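Long-range contacts in carboxylase (Deinococcus radiodurans, PDB 5H80), which probably carboxylates biotin at the expense of ATP, serving as the biotin carboxylase domain of a single-chain bacterial carboxylase: residues Arg236-Gln241 with Ala270-Leu275; Asp256-Arg261 with Leu474-Leu479; Arg297-Phe302 with Pro319-Glu324; Pro365-Gln370 with Val427-Ala432. All coordinates share one frame; numbering follows the deposited sequence.

From the N terminus, the chain first runs through 236-241, and contact 1 closes a loop of 28 residues by bringing 270-275 back against this strand. Inside that loop lies 256-261, whose partner 474-479 comes near the end of the chain, so contacts 1 and 2 cross; a salt bridge between R236 and D256 joins them directly. Contact 3 closes next and contact 4 after it, one following the other, both nested in the long loop that contact 2 completes. Contacts 1 and 3 meet on the sheet holding strands 236-245 and 299-306. Contacts 2 and 4 share a second sheet, with strand 260-261 at one edge and strands 367-374 and 421-429 further across.

Contact 1 of 4, residues Arg236-Gln241 with Ala270-Leu275; sequences RHIEVQ and APAPHL
R236 points its guanidinium group at the backbone carbonyl of P273 and so ties an inner strand of the antiparallel ATP-grasp sheet to the loop running into helix 277-293. NH2 donates to P273 O at 2.7 Å, with the oxygen 17° out of the guanidinium plane. NH1 adds a weak bond to the same P273 O at 3.0 Å, which places that oxygen between the two terminal nitrogens. Beside them, A272 CB packs 3.7 Å from R236 NH2. A bend in the arginine chain at chi3 (56°) turns its head toward the loop, while NE forms a salt bridge with D256 and fixes the rotation of the group. A leucine here would probably leave P273 O without its paired donors and D256 without its charged mate. The apolar half of the contact comes from I238 and L275, which reach for each other tip to tip, their CD1 atoms 3.7 Å apart. Further out, E254 accepts from the backbone N of A272 and T258 packs on R236. On the strand's other face, H237 NE2 donates to E239 OE1 at 3.1 Å, from above the carboxylate plane.

Contact 2 of 4, residues Asp256-Arg261 with Leu474-Leu479; sequences DCTVQR and LSTHWL
T258, lying against L474 and T476, turns both its backbone N (3.0 Å) and its OG1 (2.5 Å) onto D256 OD1. The bond from N makes an Asx turn, and both donors come from one face of the carboxylate; Y472 also donates to this oxygen. The Asx turn shapes 256-261, in the ATP-grasp part of the chain, where it packs against 474-479 of the C-terminal part, at the approach to helix 478-481. T258 O receives a nearly straight CA-H...O contact from T476 CA, 3.5 Å away. Alongside T476, the amide of Q260 is held by NE2 donating to C257 O at 2.9 Å. V259 divides its methyls between two leucines: CG2 meets L474 CD1 at 3.6 Å, and CG1, anti to the backbone N (chi1 175°), meets L479 CD1 at 3.9 Å. A type I turn from S475 to W478 leads into the helix. Between the segments a water accepts from L479 N at 3.0 Å and weakly from Q260 N at 3.3 Å.

Contact 3 of 4, residues Arg297-Phe302 with Pro319-Glu324; sequences RCLGTF and PRLQVE
T301 lies over one face of the Q322 carboxamide, the two side chains crossing at about a right angle. Its CB stands 3.6 Å from Q322 CD, and CG2 reaches past the outer rim of the amide, 3.3 Å from OE1 and 3.6 Å from NE2. T301 OG1 is 3.0 Å from Q322 OE1 but also lies well above the amide plane, in keeping with a weak bond whose proton is not settled. In R320 the guanidinium has L321 O near its plane, bonded to NH1 at 3.0 Å, and NE makes a salt bridge to E116. A water bridges the segments, 2.7 Å from T301 OG1 and donating to R320 O. Strand 299-306 belongs to the antiparallel sheet of the ATP-grasp fold, and the loop 319-324, which follows strand 312-318, runs 81° from the direction of 299-301 where the two touch; in related biotin carboxylases this loop lines the active site, as it probably does here. G300 CA lies 4.4 Å from P319 CA. L299 and L321 lie side by side, with their CD1 atoms 3.8 Å apart.

Contact 4 of 4, residues Pro365-Gln370 with Val427-Ala432; sequences PGQAVQ and VHRRDA. With EDO (1,2-ethanediol), chain D.
Strands 367-370 and 427-429 run antiparallel, their axes 173° apart and 4.8 Å at their closest. Q367 with R429 and V369 with V427 are hydrogen-bonded pairs, each tied by two backbone bonds, and A368 faces H428 in the non-hydrogen-bonded pair between them. Just before the ladder, G366 CA comes within 3.1 Å of R429 O, where a CB would clash. On the face carrying Q367, V369, V427 and R429, helix 434-446 covers the sheet. Q367 CG sits between the backbone N and the carbonyl carbon (chi1 48°), which lays its chain alongside R429, the amide and guanidinium planes nearly perpendicular. NE2 then donates to D431 OD1 at 3.2 Å and also to A433 O. In this five-stranded antiparallel sheet of the C-terminal part, strand 264-270 flanks 367-374 on its other side. R429 grips D431 side-on, NE to OD1 at 2.7 Å and NH2 to OD2 at 3.0 Å. Its NE and Q367 NE2 reach OD1 from opposite faces of the carboxylate. With alanine in place of Q367, D431 OD1 and A433 O would probably each lose a donor, and the shaft of R429 its cover. R429 NH2 also bonds A53 O of the second subunit. On the opposite face, H428 CE1 lies 3.6 Å above the plane of the R430 guanidinium, toward its rim; R430 NE and NH1 bond an ethanediol, probably from the crystallisation liquor, that also meets E330 of the second subunit.

Contact 1 of 4, residues Arg236-Gln241 with Ala270-Leu275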
loop_
_atom_site.group_PDB
_atom_site.type_symbol
_atom_site.label_atom_id
_atom_site.label_comp_id
_atom_site.label_asym_id
_atom_site.label_seq_id
_atom_site.Cartn_x
_atom_site.Cartn_y
_atom_site.Cartn_z
ATOM N N ARG A 236 -16.392 17.746 -16.279
ATOM C CA ARG A 236 -15.837 16.715 -15.443
ATOM C C ARG A 236 -16.842 16.050 -14.454
ATOM O O ARG A 236 -17.771 16.677 -13.961
ATOM C CB ARG A 236 -14.608 17.289 -14.687
ATOM C CG ARG A 236 -13.477 17.647 -15.661
ATOM C CD ARG A 236 -12.390 18.520 -14.954
ATOM N NE ARG A 236 -11.845 17.859 -13.726
ATOM C CZ ARG A 236 -10.840 18.344 -12.996
ATOM N NH1 ARG A 236 -10.265 19.550 -13.291
ATOM N NH2 ARG A 236 -10.460 17.730 -11.904
ATOM N N HIS A 237 -16.585 14.766 -14.166
ATOM C CA HIS A 237 -17.362 13.973 -13.267
ATOM C C HIS A 237 -16.610 14.046 -11.987
ATOM O O HIS A 237 -15.543 13.503 -11.918
ATOM C CB HIS A 237 -17.493 12.552 -13.712
ATOM C CG HIS A 237 -18.190 11.663 -12.716
ATOM N ND1 HIS A 237 -19.411 11.083 -12.978
ATOM C CD2 HIS A 237 -17.848 11.240 -11.464
ATOM C CE1 HIS A 237 -19.818 10.400 -11.923
ATOM N NE2 HIS A 237 -18.835 10.371 -11.044
ATOM N N ILE A 238 -17.169 14.751 -11.040
ATOM C CA ILE A 238 -16.572 14.895 -9.676
ATOM C C ILE A 238 -17.577 14.497 -8.584
ATOM O O ILE A 238 -18.702 14.941 -8.585
ATOM C CB ILE A 238 -16.047 16.311 -9.473
ATOM C CG1 ILE A 238 -15.037 16.774 -10.540
ATOM C CG2 ILE A 238 -15.308 16.335 -8.151
ATOM C CD1 ILE A 238 -14.417 18.185 -10.314
ATOM N N GLU A 239 -17.167 13.594 -7.683
ATOM C CA GLU A 239 -18.105 12.948 -6.752
ATOM C C GLU A 239 -17.517 13.118 -5.377
ATOM O O GLU A 239 -16.298 13.102 -5.217
ATOM C CB GLU A 239 -18.348 11.493 -7.033
ATOM C CG GLU A 239 -17.102 10.529 -6.944
ATOM C CD GLU A 239 -17.365 9.133 -7.523
ATOM O OE1 GLU A 239 -18.341 8.930 -8.304
ATOM O OE2 GLU A 239 -16.621 8.214 -7.200
ATOM N N VAL A 240 -18.386 13.153 -4.425
ATOM C CA VAL A 240 -17.971 13.372 -3.027
ATOM C C VAL A 240 -18.279 12.186 -2.182
ATOM O O VAL A 240 -19.379 11.710 -2.164
ATOM C CB VAL A 240 -18.633 14.652 -2.398
ATOM C CG1 VAL A 240 -18.316 14.698 -0.970
ATOM C CG2 VAL A 240 -18.273 15.924 -3.134
ATOM N N GLN A 241 -17.275 11.651 -1.431
ATOM C CA GLN A 241 -17.492 10.583 -0.486
ATOM C C GLN A 241 -18.018 11.096 0.838
ATOM O O GLN A 241 -17.310 11.945 1.492
ATOM C CB GLN A 241 -16.117 9.894 -0.227
ATOM C CG GLN A 241 -16.228 8.761 0.717
ATOM C CD GLN A 241 -16.977 7.512 0.102
ATOM O OE1 GLN A 241 -16.522 6.917 -0.820
ATOM N NE2 GLN A 241 -18.268 7.293 0.588
ATOM N N ALA A 270 -8.001 10.759 -6.858
ATOM C CA ALA A 270 -8.372 11.399 -5.573
ATOM C C ALA A 270 -6.981 12.068 -5.181
ATOM O O ALA A 270 -5.929 11.335 -5.056
ATOM C CB ALA A 270 -8.932 10.498 -4.549
ATOM N N PRO A 271 -6.911 13.392 -5.114
ATOM C CA PRO A 271 -7.929 14.368 -5.386
ATOM C C PRO A 271 -8.288 14.500 -6.828
ATOM O O PRO A 271 -7.652 13.971 -7.755
ATOM C CB PRO A 271 -7.276 15.678 -4.941
ATOM C CG PRO A 271 -5.809 15.465 -5.222
ATOM C CD PRO A 271 -5.563 14.025 -4.934
ATOM N N ALA A 272 -9.344 15.261 -7.065
ATOM C CA ALA A 272 -9.552 15.800 -8.383
ATOM C C ALA A 272 -8.430 16.757 -8.855
ATOM O O ALA A 272 -8.302 17.789 -8.182
ATOM C CB ALA A 272 -10.891 16.554 -8.403
ATOM N N PRO A 273 -7.719 16.431 -9.937
ATOM C CA PRO A 273 -6.572 17.330 -10.350
ATOM C C PRO A 273 -6.979 18.700 -10.747
ATOM O O PRO A 273 -8.025 18.875 -11.410
ATOM C CB PRO A 273 -5.819 16.551 -11.396
ATOM C CG PRO A 273 -6.375 15.151 -11.375
ATOM C CD PRO A 273 -7.724 15.163 -10.711
ATOM N N HIS A 274 -6.230 19.738 -10.299
ATOM C CA HIS A 274 -6.415 21.092 -10.828
ATOM C C HIS A 274 -7.812 21.643 -10.496
ATOM O O HIS A 274 -8.515 22.101 -11.420
ATOM C CB HIS A 274 -6.155 21.146 -12.356
ATOM C CG HIS A 274 -4.790 20.748 -12.736
ATOM N ND1 HIS A 274 -3.690 21.270 -12.087
ATOM C CD2 HIS A 274 -4.317 19.837 -13.612
ATOM C CE1 HIS A 274 -2.592 20.738 -12.593
ATOM N NE2 HIS A 274 -2.947 19.804 -13.454
ATOM N N LEU A 275 -8.322 21.302 -9.314
ATOM C CA LEU A 275 -9.595 21.767 -8.830
ATOM C C LEU A 275 -9.472 22.907 -7.852
ATOM O O LEU A 275 -8.938 22.752 -6.715
ATOM C CB LEU A 275 -10.305 20.629 -8.130
ATOM C CG LEU A 275 -11.832 20.864 -7.756
ATOM C CD1 LEU A 275 -12.773 21.154 -8.932
ATOM C CD2 LEU A 275 -12.415 19.778 -6.873
#

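Contact 2 of 4, residues Asp256-Arg261 with Leu474-Leu479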
loop_
_atom_site.group_PDB
_atom_site.type_symbol
_atom_site.label_atom_id
_atom_site.label_comp_id
_atom_site.label_asym_id
_atom_site.label_seq_id
_atom_site.Cartn_x
_atom_site.Cartn_y
_atom_site.Cartn_z
ATOM N N ASP A 256 -12.356 12.175 -8.962
ATOM C CA ASP A 256 -12.664 12.562 -10.324
ATOM C C ASP A 256 -12.572 11.341 -11.173
ATOM O O ASP A 256 -11.509 10.711 -11.290
ATOM C CB ASP A 256 -11.784 13.626 -10.803
ATOM C CG ASP A 256 -12.161 14.226 -12.175
ATOM O OD1 ASP A 256 -12.219 13.481 -13.168
ATOM O OD2 ASP A 256 -12.314 15.478 -12.141
ATOM N N CYS A 257 -13.680 11.082 -11.813
ATOM C CA CYS A 257 -13.852 9.873 -12.620
ATOM C C CYS A 257 -14.243 10.272 -14.077
ATOM O O CYS A 257 -15.083 9.603 -14.717
ATOM C CB CYS A 257 -14.942 9.026 -12.085
ATOM S SG CYS A 257 -14.786 8.636 -10.304
ATOM N N THR A 258 -13.634 11.313 -14.587
ATOM C CA THR A 258 -13.994 11.875 -15.902
ATOM C C THR A 258 -13.716 10.989 -17.109
ATOM O O THR A 258 -14.424 11.000 -18.108
ATOM C CB THR A 258 -13.352 13.262 -16.017
ATOM O OG1 THR A 258 -13.832 14.169 -14.991
ATOM C CG2 THR A 258 -13.463 13.858 -17.525
ATOM N N VAL A 259 -12.615 10.249 -17.084
ATOM C CA VAL A 259 -12.201 9.376 -18.186
ATOM C C VAL A 259 -13.102 8.082 -18.164
ATOM O O VAL A 259 -13.028 7.223 -17.272
ATOM C CB VAL A 259 -10.711 9.033 -18.049
ATOM C CG1 VAL A 259 -10.336 8.031 -19.120
ATOM C CG2 VAL A 259 -9.847 10.321 -18.036
ATOM N N GLN A 260 -14.079 8.100 -19.094
ATOM C CA GLN A 260 -15.130 7.048 -19.213
ATOM C C GLN A 260 -15.223 6.599 -20.638
ATOM O O GLN A 260 -14.959 7.372 -21.479
ATOM C CB GLN A 260 -16.474 7.650 -18.885
ATOM C CG GLN A 260 -16.493 8.284 -17.561
ATOM C CD GLN A 260 -17.795 8.877 -17.116
ATOM O OE1 GLN A 260 -18.826 8.695 -17.747
ATOM N NE2 GLN A 260 -17.765 9.504 -15.931
ATOM N N ARG A 261 -15.580 5.351 -20.856
ATOM C CA ARG A 261 -15.718 4.748 -22.223
ATOM C C ARG A 261 -17.181 4.396 -22.260
ATOM O O ARG A 261 -17.632 3.612 -21.413
ATOM C CB ARG A 261 -14.890 3.527 -22.415
ATOM C CG ARG A 261 -14.868 2.983 -23.855
ATOM C CD ARG A 261 -14.144 1.658 -23.784
ATOM N NE ARG A 261 -13.389 1.294 -24.990
ATOM C CZ ARG A 261 -12.219 0.617 -25.007
ATOM N NH1 ARG A 261 -11.590 0.265 -23.874
ATOM N NH2 ARG A 261 -11.646 0.290 -26.178
ATOM N N LEU A 474 -9.913 17.506 -19.873
ATOM C CA LEU A 474 -10.734 16.301 -20.149
ATOM C C LEU A 474 -12.197 16.657 -19.848
ATOM O O LEU A 474 -12.495 17.619 -19.057
ATOM C CB LEU A 474 -10.353 15.238 -19.132
ATOM C CG LEU A 474 -8.928 14.697 -19.243
ATOM C CD1 LEU A 474 -8.651 13.767 -18.033
ATOM C CD2 LEU A 474 -8.646 14.012 -20.553
ATOM N N SER A 475 -13.094 15.956 -20.483
ATOM C CA SER A 475 -14.486 15.991 -20.144
ATOM C C SER A 475 -14.972 14.538 -20.216
ATOM O O SER A 475 -14.244 13.659 -20.702
ATOM C CB SER A 475 -15.339 16.794 -21.267
ATOM O OG SER A 475 -15.233 16.068 -22.465
ATOM N N THR A 476 -16.214 14.321 -19.854
ATOM C CA THR A 476 -16.795 12.944 -19.875
ATOM C C THR A 476 -16.953 12.364 -21.336
ATOM O O THR A 476 -17.044 11.212 -21.486
ATOM C CB THR A 476 -18.118 12.920 -19.107
ATOM O OG1 THR A 476 -18.995 13.945 -19.622
ATOM C CG2 THR A 476 -17.890 13.191 -17.612
ATOM N N HIS A 477 -16.964 13.235 -22.362
ATOM C CA HIS A 477 -16.950 12.825 -23.777
ATOM C C HIS A 477 -15.620 12.794 -24.477
ATOM O O HIS A 477 -15.569 12.363 -25.631
ATOM C CB HIS A 477 -17.896 13.726 -24.564
ATOM C CG HIS A 477 -19.261 13.743 -23.985
ATOM N ND1 HIS A 477 -20.081 12.633 -23.994
ATOM C CD2 HIS A 477 -19.929 14.695 -23.291
ATOM C CE1 HIS A 477 -21.208 12.908 -23.361
ATOM N NE2 HIS A 477 -21.147 14.157 -22.930
ATOM N N TRP A 478 -14.553 13.159 -23.764
ATOM C CA TRP A 478 -13.225 13.146 -24.293
ATOM C C TRP A 478 -12.851 11.835 -24.891
ATOM O O TRP A 478 -12.404 11.789 -26.091
ATOM C CB TRP A 478 -12.218 13.505 -23.178
ATOM C CG TRP A 478 -10.811 13.473 -23.683
ATOM C CD1 TRP A 478 -10.141 14.450 -24.285
ATOM C CD2 TRP A 478 -9.871 12.419 -23.441
ATOM N NE1 TRP A 478 -8.841 14.033 -24.567
ATOM C CE2 TRP A 478 -8.652 12.783 -24.043
ATOM C CE3 TRP A 478 -9.968 11.195 -22.857
ATOM C CZ2 TRP A 478 -7.516 11.924 -24.036
ATOM C CZ3 TRP A 478 -8.821 10.355 -22.792
ATOM C CH2 TRP A 478 -7.621 10.707 -23.420
ATOM N N LEU A 479 -12.991 10.757 -24.122
ATOM C CA LEU A 479 -12.552 9.461 -24.588
ATOM C C LEU A 479 -13.385 8.936 -25.751
ATOM O O LEU A 479 -12.799 8.369 -26.665
ATOM C CB LEU A 479 -12.445 8.426 -23.507
ATOM C CG LEU A 479 -11.877 7.060 -23.754
ATOM C CD1 LEU A 479 -11.520 6.382 -22.434
ATOM C CD2 LEU A 479 -12.827 6.180 -24.562
HETATM O O HOH W 1 -13.949 10.653 -21.259
HETATM O O HOH W 2 -16.121 9.485 -23.208
#

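Contact 3 of 4, residues Arg297-Phe302 with Pro319-Glu324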
loop_
_atom_site.group_PDB
_atom_site.type_symbol
_atom_site.label_atom_id
_atom_site.label_comp_id
_atom_site.label_asym_id
_atom_site.label_seq_id
_atom_site.Cartn_x
_atom_site.Cartn_y
_atom_site.Cartn_z
ATOM N N ARG A 297 -26.845 7.264 7.296
ATOM C CA ARG A 297 -26.046 6.287 8.009
ATOM C C ARG A 297 -25.358 5.365 7.005
ATOM O O ARG A 297 -25.913 4.956 5.991
ATOM C CB ARG A 297 -26.863 5.501 9.079
ATOM C CG ARG A 297 -25.962 4.660 10.092
ATOM C CD ARG A 297 -26.793 3.891 11.106
ATOM N NE ARG A 297 -27.627 4.734 11.942
ATOM C CZ ARG A 297 -27.454 5.030 13.230
ATOM N NH1 ARG A 297 -28.357 5.845 13.837
ATOM N NH2 ARG A 297 -26.396 4.572 13.948
ATOM N N CYS A 298 -24.044 5.170 7.285
ATOM C CA CYS A 298 -23.062 4.322 6.543
ATOM C C CYS A 298 -22.440 5.192 5.457
ATOM O O CYS A 298 -22.216 6.381 5.769
ATOM C CB CYS A 298 -23.588 2.968 6.061
ATOM S SG CYS A 298 -24.316 2.002 7.348
ATOM N N LEU A 299 -22.089 4.633 4.303
ATOM C CA LEU A 299 -21.448 5.330 3.231
ATOM C C LEU A 299 -22.359 5.685 2.076
ATOM O O LEU A 299 -23.141 4.839 1.646
ATOM C CB LEU A 299 -20.215 4.593 2.692
ATOM C CG LEU A 299 -19.049 4.157 3.574
ATOM C CD1 LEU A 299 -17.959 3.409 2.796
ATOM C CD2 LEU A 299 -18.479 5.327 4.366
ATOM N N GLY A 300 -22.036 6.767 1.347
ATOM C CA GLY A 300 -22.746 7.099 0.146
ATOM C C GLY A 300 -21.917 8.072 -0.661
ATOM O O GLY A 300 -21.017 8.698 -0.003
ATOM N N THR A 301 -22.140 8.169 -1.959
ATOM C CA THR A 301 -21.389 9.059 -2.804
ATOM C C THR A 301 -22.446 9.983 -3.500
ATOM O O THR A 301 -23.440 9.457 -3.938
ATOM C CB THR A 301 -20.604 8.324 -3.800
ATOM O OG1 THR A 301 -19.652 7.475 -3.128
ATOM C CG2 THR A 301 -19.920 9.203 -4.861
ATOM N N PHE A 302 -22.133 11.266 -3.646
ATOM C CA PHE A 302 -22.899 12.221 -4.377
ATOM C C PHE A 302 -22.058 12.646 -5.597
ATOM O O PHE A 302 -20.932 13.204 -5.435
ATOM C CB PHE A 302 -23.233 13.357 -3.472
ATOM C CG PHE A 302 -24.090 12.964 -2.368
ATOM C CD1 PHE A 302 -25.490 12.953 -2.561
ATOM C CD2 PHE A 302 -23.563 12.398 -1.190
ATOM C CE1 PHE A 302 -26.342 12.518 -1.547
ATOM C CE2 PHE A 302 -24.422 11.901 -0.195
ATOM C CZ PHE A 302 -25.803 12.004 -0.374
ATOM N N PRO A 319 -26.187 5.261 -2.826
ATOM C CA PRO A 319 -26.294 5.070 -1.387
ATOM C C PRO A 319 -25.577 3.781 -0.903
ATOM O O PRO A 319 -26.232 2.905 -0.249
ATOM C CB PRO A 319 -27.827 4.972 -1.187
ATOM C CG PRO A 319 -28.273 4.263 -2.405
ATOM C CD PRO A 319 -27.375 4.740 -3.549
ATOM N N ARG A 320 -24.303 3.655 -1.221
ATOM C CA ARG A 320 -23.559 2.406 -1.049
ATOM C C ARG A 320 -22.090 2.695 -1.147
ATOM O O ARG A 320 -21.771 3.779 -1.583
ATOM C CB ARG A 320 -23.965 1.406 -2.136
ATOM C CG ARG A 320 -24.126 2.036 -3.521
ATOM C CD ARG A 320 -24.158 1.024 -4.600
ATOM N NE ARG A 320 -24.230 1.649 -5.946
ATOM C CZ ARG A 320 -23.148 2.008 -6.662
ATOM N NH1 ARG A 320 -21.859 1.791 -6.197
ATOM N NH2 ARG A 320 -23.294 2.544 -7.867
ATOM N N LEU A 321 -21.280 1.662 -0.863
ATOM C CA LEU A 321 -19.889 1.576 -1.268
ATOM C C LEU A 321 -19.781 1.700 -2.772
ATOM O O LEU A 321 -20.681 1.296 -3.526
ATOM C CB LEU A 321 -19.234 0.286 -0.824
ATOM C CG LEU A 321 -17.704 0.064 -0.956
ATOM C CD1 LEU A 321 -16.949 0.998 -0.016
ATOM C CD2 LEU A 321 -17.403 -1.368 -0.650
ATOM N N GLN A 322 -18.713 2.326 -3.246
ATOM C CA GLN A 322 -18.390 2.234 -4.688
ATOM C C GLN A 322 -17.061 1.594 -5.055
ATOM O O GLN A 322 -16.110 1.569 -4.191
ATOM C CB GLN A 322 -18.303 3.633 -5.267
ATOM C CG GLN A 322 -19.625 4.343 -5.579
ATOM C CD GLN A 322 -19.429 5.758 -5.970
ATOM O OE1 GLN A 322 -18.426 6.412 -5.616
ATOM N NE2 GLN A 322 -20.336 6.250 -6.810
ATOM N N VAL A 323 -16.953 1.215 -6.327
ATOM C CA VAL A 323 -15.803 0.522 -6.836
ATOM C C VAL A 323 -14.525 1.371 -6.556
ATOM O O VAL A 323 -13.449 0.751 -6.161
ATOM C CB VAL A 323 -15.883 0.317 -8.384
ATOM C CG1 VAL A 323 -14.594 -0.226 -8.941
ATOM C CG2 VAL A 323 -16.932 -0.755 -8.697
ATOM N N GLU A 324 -14.601 2.685 -6.813
ATOM C CA GLU A 324 -13.495 3.579 -6.644
ATOM C C GLU A 324 -13.207 4.033 -5.186
ATOM O O GLU A 324 -12.488 5.031 -5.046
ATOM C CB GLU A 324 -13.592 4.740 -7.613
ATOM C CG GLU A 324 -14.733 5.623 -7.484
ATOM C CD GLU A 324 -16.034 5.177 -8.166
ATOM O OE1 GLU A 324 -16.232 3.971 -8.421
ATOM O OE2 GLU A 324 -16.867 6.091 -8.448
HETATM O O HOH W 3 -19.905 5.730 -1.081
#

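Contact 4 of 4, residues Pro365-Gln370 with Val427-Ala432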
loop_
_atom_site.group_PDB
_atom_site.type_symbol
_atom_site.label_atom_id
_atom_site.label_comp_id
_atom_site.label_asym_id
_atom_site.label_seq_id
_atom_site.Cartn_x
_atom_site.Cartn_y
_atom_site.Cartn_z
ATOM N N PRO A 365 -2.396 15.984 1.661
ATOM C CA PRO A 365 -1.404 16.015 0.602
ATOM C C PRO A 365 -1.314 14.679 -0.139
ATOM O O PRO A 365 -1.913 13.694 0.318
ATOM C CB PRO A 365 -0.090 16.220 1.388
ATOM C CG PRO A 365 -0.312 15.477 2.568
ATOM C CD PRO A 365 -1.764 15.803 2.971
ATOM N N GLY A 366 -0.557 14.664 -1.219
ATOM C CA GLY A 366 -0.379 13.483 -2.047
ATOM C C GLY A 366 -1.599 13.305 -2.988
ATOM O O GLY A 366 -2.395 14.208 -3.199
ATOM N N GLN A 367 -1.620 12.154 -3.610
ATOM C CA GLN A 367 -2.502 12.010 -4.792
ATOM C C GLN A 367 -2.536 10.556 -5.045
ATOM O O GLN A 367 -1.536 9.827 -4.827
ATOM C CB GLN A 367 -2.029 12.805 -5.993
ATOM C CG GLN A 367 -0.550 12.638 -6.336
ATOM C CD GLN A 367 -0.088 13.368 -7.575
ATOM O OE1 GLN A 367 -0.875 13.693 -8.474
ATOM N NE2 GLN A 367 1.220 13.607 -7.644
ATOM N N ALA A 368 -3.644 10.118 -5.610
ATOM C CA ALA A 368 -3.710 8.669 -6.023
ATOM C C ALA A 368 -4.641 8.506 -7.243
ATOM O O ALA A 368 -5.482 9.435 -7.567
ATOM C CB ALA A 368 -4.179 7.817 -4.888
ATOM N N VAL A 369 -4.423 7.460 -7.965
ATOM C CA VAL A 369 -5.266 7.080 -9.092
ATOM C C VAL A 369 -5.517 5.540 -9.063
ATOM O O VAL A 369 -4.640 4.743 -8.782
ATOM C CB VAL A 369 -4.654 7.515 -10.417
ATOM C CG1 VAL A 369 -3.302 6.860 -10.809
ATOM C CG2 VAL A 369 -5.474 7.186 -11.602
ATOM N N GLN A 370 -6.711 5.157 -9.502
ATOM C CA GLN A 370 -7.077 3.790 -9.731
ATOM C C GLN A 370 -7.301 3.537 -11.189
ATOM O O GLN A 370 -7.939 4.375 -11.877
ATOM C CB GLN A 370 -8.392 3.413 -8.990
ATOM C CG GLN A 370 -9.013 2.024 -9.414
ATOM C CD GLN A 370 -10.081 1.549 -8.482
ATOM O OE1 GLN A 370 -9.806 0.944 -7.439
ATOM N NE2 GLN A 370 -11.328 1.771 -8.829
ATOM N N VAL A 427 -2.531 3.490 -7.482
ATOM C CA VAL A 427 -1.162 3.966 -7.290
ATOM C C VAL A 427 -1.188 5.267 -6.527
ATOM O O VAL A 427 -2.085 6.094 -6.712
ATOM C CB VAL A 427 -0.464 4.081 -8.578
ATOM C CG1 VAL A 427 0.805 4.822 -8.438
ATOM C CG2 VAL A 427 -0.161 2.713 -9.167
ATOM N N HIS A 428 -0.236 5.447 -5.606
ATOM C CA HIS A 428 -0.298 6.578 -4.629
ATOM C C HIS A 428 1.085 7.163 -4.366
ATOM O O HIS A 428 2.036 6.466 -4.426
ATOM C CB HIS A 428 -0.865 6.118 -3.345
ATOM C CG HIS A 428 -0.825 7.110 -2.233
ATOM N ND1 HIS A 428 -0.126 6.861 -1.057
ATOM C CD2 HIS A 428 -1.465 8.298 -2.040
ATOM C CE1 HIS A 428 -0.342 7.847 -0.199
ATOM N NE2 HIS A 428 -1.118 8.747 -0.790
ATOM N N ARG A 429 1.150 8.481 -4.427
ATOM C CA ARG A 429 2.348 9.132 -4.019
ATOM C C ARG A 429 2.083 10.346 -3.189
ATOM O O ARG A 429 0.925 10.847 -3.025
ATOM C CB ARG A 429 3.129 9.480 -5.214
ATOM C CG ARG A 429 2.491 10.466 -6.107
ATOM C CD ARG A 429 3.246 10.422 -7.440
ATOM N NE ARG A 429 4.538 11.124 -7.418
ATOM C CZ ARG A 429 5.667 10.723 -8.027
ATOM N NH1 ARG A 429 5.747 9.569 -8.629
ATOM N NH2 ARG A 429 6.732 11.515 -8.026
ATOM N N ARG A 430 3.129 10.793 -2.527
ATOM C CA ARG A 430 2.929 11.846 -1.516
ATOM C C ARG A 430 3.297 13.282 -1.931
ATOM O O ARG A 430 3.252 14.151 -1.064
ATOM C CB ARG A 430 3.751 11.542 -0.291
ATOM C CG ARG A 430 3.263 10.329 0.479
ATOM C CD ARG A 430 4.444 9.443 0.756
ATOM N NE ARG A 430 4.101 8.106 1.268
ATOM C CZ ARG A 430 3.025 7.737 1.988
ATOM N NH1 ARG A 430 2.938 6.448 2.349
ATOM N NH2 ARG A 430 2.133 8.574 2.469
ATOM N N ASP A 431 3.685 13.504 -3.160
ATOM C CA ASP A 431 3.875 14.861 -3.779
ATOM C C ASP A 431 2.561 15.267 -4.539
ATOM O O ASP A 431 1.554 14.544 -4.455
ATOM C CB ASP A 431 5.127 14.888 -4.668
ATOM C CG ASP A 431 4.972 14.114 -5.914
ATOM O OD1 ASP A 431 3.949 13.424 -6.078
ATOM O OD2 ASP A 431 5.915 14.033 -6.720
ATOM N N ALA A 432 2.568 16.385 -5.259
ATOM C CA ALA A 432 1.270 16.918 -5.761
ATOM C C ALA A 432 1.135 16.900 -7.264
ATOM O O ALA A 432 0.003 17.033 -7.760
ATOM C CB ALA A 432 1.083 18.373 -5.316
HETATM C C1 EDO D . 6.683 5.293 -0.210
HETATM O O1 EDO D . 5.811 6.434 -0.065
HETATM C C2 EDO D . 6.214 4.212 0.746
HETATM O O2 EDO D . 4.883 4.334 1.231
HETATM O O HOH W 4 -1.929 11.083 0.523
#